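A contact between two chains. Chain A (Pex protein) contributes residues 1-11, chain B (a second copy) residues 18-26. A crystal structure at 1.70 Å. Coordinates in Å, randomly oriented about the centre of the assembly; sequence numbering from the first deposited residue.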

# COMPACT_ATOMS: atom_id res chain seq x y z
N MET A 1 -11.11 9.98 10.43
CA MET A 1 -9.78 10.48 10.89
C MET A 1 -9.82 11.97 11.20
O MET A 1 -10.90 12.57 11.25
CB MET A 1 -8.72 10.20 9.82
CG MET A 1 -9.07 10.73 8.44
SD MET A 1 -7.64 10.69 7.32
CE MET A 1 -7.39 8.94 7.12
N LYS A 2 -8.65 12.56 11.42
CA LYS A 2 -8.57 13.98 11.73
C LYS A 2 -7.58 14.68 10.80
O LYS A 2 -6.71 14.04 10.21
CB LYS A 2 -8.15 14.18 13.19
CG LYS A 2 -8.36 15.60 13.69
CD LYS A 2 -9.84 15.98 13.67
CE LYS A 2 -10.06 17.46 13.98
NZ LYS A 2 -9.63 17.85 15.35
N ILE A 3 -7.73 15.99 10.67
CA ILE A 3 -6.87 16.78 9.81
C ILE A 3 -5.39 16.62 10.16
O ILE A 3 -4.54 16.55 9.27
CB ILE A 3 -7.23 18.29 9.89
CG1 ILE A 3 -8.66 18.50 9.40
CG2 ILE A 3 -6.25 19.11 9.04
CD1 ILE A 3 -8.88 18.17 7.94
N GLU A 4 -5.08 16.56 11.46
CA GLU A 4 -3.70 16.41 11.88
C GLU A 4 -3.09 15.10 11.36
O GLU A 4 -1.90 15.04 11.08
CB GLU A 4 -3.58 16.46 13.40
CG GLU A 4 -2.15 16.30 13.90
CD GLU A 4 -1.21 17.34 13.31
OE1 GLU A 4 0.02 17.09 13.34
OE2 GLU A 4 -1.68 18.39 12.83
N ASP A 5 -3.92 14.07 11.22
CA ASP A 5 -3.44 12.78 10.72
C ASP A 5 -2.98 12.92 9.28
O ASP A 5 -2.08 12.21 8.83
CB ASP A 5 -4.54 11.72 10.80
CG ASP A 5 -4.97 11.44 12.22
OD1 ASP A 5 -4.09 11.23 13.07
OD2 ASP A 5 -6.19 11.41 12.48
N ILE A 6 -3.62 13.82 8.55
CA ILE A 6 -3.25 14.05 7.16
C ILE A 6 -1.87 14.69 7.12
O ILE A 6 -0.99 14.26 6.38
CB ILE A 6 -4.28 14.95 6.45
CG1 ILE A 6 -5.64 14.26 6.46
CG2 ILE A 6 -3.83 15.25 5.02
CD1 ILE A 6 -6.77 15.11 5.93
N TYR A 7 -1.67 15.72 7.94
CA TYR A 7 -0.37 16.37 7.99
C TYR A 7 0.70 15.37 8.43
O TYR A 7 1.80 15.35 7.89
CB TYR A 7 -0.41 17.55 8.94
CG TYR A 7 -1.06 18.78 8.35
CD1 TYR A 7 -0.36 19.60 7.48
CD2 TYR A 7 -2.37 19.11 8.67
CE1 TYR A 7 -0.96 20.74 6.93
CE2 TYR A 7 -2.98 20.24 8.13
CZ TYR A 7 -2.27 21.05 7.26
OH TYR A 7 -2.87 22.17 6.74
N GLN A 8 0.37 14.54 9.41
CA GLN A 8 1.32 13.55 9.91
C GLN A 8 1.77 12.56 8.84
O GLN A 8 2.93 12.16 8.81
CB GLN A 8 0.72 12.79 11.10
CG GLN A 8 0.67 13.59 12.39
CD GLN A 8 2.03 14.13 12.77
OE1 GLN A 8 3.02 13.41 12.79
NE2 GLN A 8 2.08 15.42 13.09
N PHE A 9 0.85 12.17 7.96
CA PHE A 9 1.18 11.22 6.90
C PHE A 9 2.32 11.73 6.02
O PHE A 9 3.19 10.97 5.61
CB PHE A 9 -0.04 10.96 6.02
CG PHE A 9 0.22 10.01 4.89
CD1 PHE A 9 0.19 8.64 5.10
CD2 PHE A 9 0.57 10.49 3.64
CE1 PHE A 9 0.49 7.75 4.07
CE2 PHE A 9 0.87 9.62 2.60
CZ PHE A 9 0.83 8.24 2.82
N PHE A 10 2.31 13.03 5.73
CA PHE A 10 3.34 13.62 4.88
C PHE A 10 4.62 13.98 5.63
O PHE A 10 5.72 13.80 5.11
CB PHE A 10 2.78 14.87 4.20
CG PHE A 10 1.67 14.58 3.23
CD1 PHE A 10 1.95 14.15 1.94
CD2 PHE A 10 0.34 14.71 3.62
CE1 PHE A 10 0.92 13.84 1.04
CE2 PHE A 10 -0.69 14.40 2.73
CZ PHE A 10 -0.40 13.97 1.44
N GLU A 11 4.47 14.49 6.84
CA GLU A 11 5.62 14.91 7.65
C GLU A 11 6.40 13.75 8.26
O GLU A 11 7.61 13.83 8.43
CB GLU A 11 5.14 15.86 8.75
CG GLU A 11 4.28 16.99 8.22
CD GLU A 11 3.86 17.97 9.29
OE1 GLU A 11 3.39 17.52 10.36
OE2 GLU A 11 4.01 19.18 9.06
N LEU B 18 -3.80 5.33 -3.95
CA LEU B 18 -3.79 6.36 -2.92
C LEU B 18 -4.48 5.91 -1.64
O LEU B 18 -5.52 5.25 -1.70
CB LEU B 18 -4.50 7.62 -3.42
CG LEU B 18 -3.99 8.30 -4.69
CD1 LEU B 18 -4.74 9.62 -4.88
CD2 LEU B 18 -2.48 8.54 -4.59
N CYS B 19 -3.84 6.21 -0.52
CA CYS B 19 -4.49 5.98 0.76
C CYS B 19 -5.43 7.13 1.11
O CYS B 19 -5.32 8.14 0.35
CB CYS B 19 -3.44 5.81 1.87
SG CYS B 19 -2.55 7.33 2.28
N GLN B 20 -6.26 7.03 2.06
CA GLN B 20 -7.21 8.10 2.34
C GLN B 20 -6.61 9.49 2.58
O GLN B 20 -7.14 10.47 2.07
CB GLN B 20 -8.09 7.73 3.53
CG GLN B 20 -9.24 8.70 3.75
CD GLN B 20 -10.17 8.26 4.85
OE1 GLN B 20 -10.52 7.09 4.96
NE2 GLN B 20 -10.59 9.21 5.69
N GLU B 21 -5.54 9.57 3.35
CA GLU B 21 -4.92 10.86 3.63
C GLU B 21 -4.50 11.57 2.35
O GLU B 21 -4.76 12.78 2.19
CB GLU B 21 -3.70 10.69 4.55
CG GLU B 21 -4.05 10.21 5.95
CD GLU B 21 -3.99 8.69 6.10
OE1 GLU B 21 -4.33 7.96 5.14
OE2 GLU B 21 -3.61 8.23 7.19
N VAL B 22 -3.87 10.84 1.45
CA VAL B 22 -3.42 11.41 0.19
C VAL B 22 -4.59 11.73 -0.73
O VAL B 22 -4.63 12.78 -1.37
CB VAL B 22 -2.44 10.46 -0.55
CG1 VAL B 22 -1.98 11.10 -1.86
CG2 VAL B 22 -1.25 10.16 0.34
N ALA B 23 -5.56 10.81 -0.79
CA ALA B 23 -6.73 11.01 -1.62
C ALA B 23 -7.48 12.28 -1.23
O ALA B 23 -7.99 12.99 -2.09
CB ALA B 23 -7.66 9.80 -1.54
N ILE B 24 -7.55 12.57 0.07
CA ILE B 24 -8.24 13.77 0.52
C ILE B 24 -7.57 15.01 -0.07
O ILE B 24 -8.25 15.91 -0.56
CB ILE B 24 -8.25 13.85 2.07
CG1 ILE B 24 -9.23 12.80 2.61
CG2 ILE B 24 -8.66 15.24 2.55
CD1 ILE B 24 -9.11 12.56 4.10
N CYS B 25 -6.24 15.05 -0.04
CA CYS B 25 -5.50 16.18 -0.58
C CYS B 25 -5.64 16.28 -2.10
O CYS B 25 -5.76 17.38 -2.65
CB CYS B 25 -4.03 16.10 -0.16
SG CYS B 25 -3.81 16.15 1.63
N TYR B 26 -5.61 15.14 -2.78
CA TYR B 26 -5.75 15.10 -4.23
C TYR B 26 -7.13 15.62 -4.64
O TYR B 26 -7.25 16.43 -5.57
CB TYR B 26 -5.58 13.66 -4.74
CG TYR B 26 -6.14 13.45 -6.13
CD1 TYR B 26 -5.55 14.06 -7.25
CD2 TYR B 26 -7.33 12.74 -6.32
CE1 TYR B 26 -6.14 13.96 -8.51
CE2 TYR B 26 -7.92 12.65 -7.57
CZ TYR B 26 -7.32 13.26 -8.66
OH TYR B 26 -7.95 13.21 -9.90
O HOH W 1 -12.11 8.24 8.34
O HOH W 2 -1.53 9.71 9.55

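Two helices, 3-11 of chain A and 20-26 of chain B, cross steeply at -103°, their axes 9.3 Å apart at closest approach. The backbones come nearest where CA of Ile6(A) lies 5.0 Å from CA of Glu21(B). No direct hydrogen bond joins the two stretches; packing of side chains, two sulfur-aromatic contacts and two bridging waters make up the contact.

Phe9(A) sets the pattern on chain A. Its CA-to-CB bond points toward the partner, and chi1 in the t well (179°) carries the ring out over the start of the chain B helix, while chi2 at 83° sets how its face is turned. There SG of Cys19(B), the N-cap residue, sits over one ring face, 3.9 Å from the ring centroid and 29° off the normal, with SG 3.5 Å from Phe9(A) CZ. The cysteine takes chi1 p (70°), which places its sulfur above the ring. The tightest fit is between Phe9(A) CE2 and Val22(B) CG2, 3.1 Å apart, short for two carbons. Val22(B), with chi1 t, also brings CG2 to 4.1 Å from CZ of Phe10(A), so one methyl group touches both aromatic rings.

Phe10(A) reaches the same partner helix by a different route. Its CA-to-CB bond points sideways, but chi1 m (-66°) brings the end of the ring nearer. CE2 then lies 3.7 Å from SG of Cys25(B). That sulfur is oblique to the ring, 4.9 Å from its centroid and 65° off the normal, unlike the face-on cysteine at Phe9(A). Cys25(B), in the m well, directs SG to 3.5 Å from CG2 of Ile6(A) as well. Ile6(A) is buried in an m,t rotamer; its extended chi2 sends CD1 to 3.9 Å from CG2 of Ile24(B), while CG2 meets the sulfur. The two ends of this branched side chain thus address successive residues of the partner helix.

Glu21(B) has the largest area covered in the contact, although it is acidic. Its CA-to-CB bond points toward chain A, where CB packs 4.0 Å from CB of Phe9(A). Chi1 m puts CG 4.0 Å from O of Asp5(A); chi2, between wells at 93°, then turns CD to 3.6 Å from CE of Met1(A), which leaves the carboxylate beside the methionine. Water 2 donates to O of Asp5(A) at 2.7 Å and, weakly, to OE2 of Glu21(B) at 3.5 Å.

Met1(A) closes the other end of the contact. Chi1 p and chi2 t place SD 4.0 Å from CD1 of Ile24(B), and chi3 p turns CE toward the carboxylate carbon of Glu21(B). Gln20(B) is extended through chi1 and chi2, both t, and brings NE2 to 3.5 Å from CG of Met1(A). Water 1 accepts from N of Met1(A) at 2.9 Å and from NE2 of Gln20(B) at 3.2 Å.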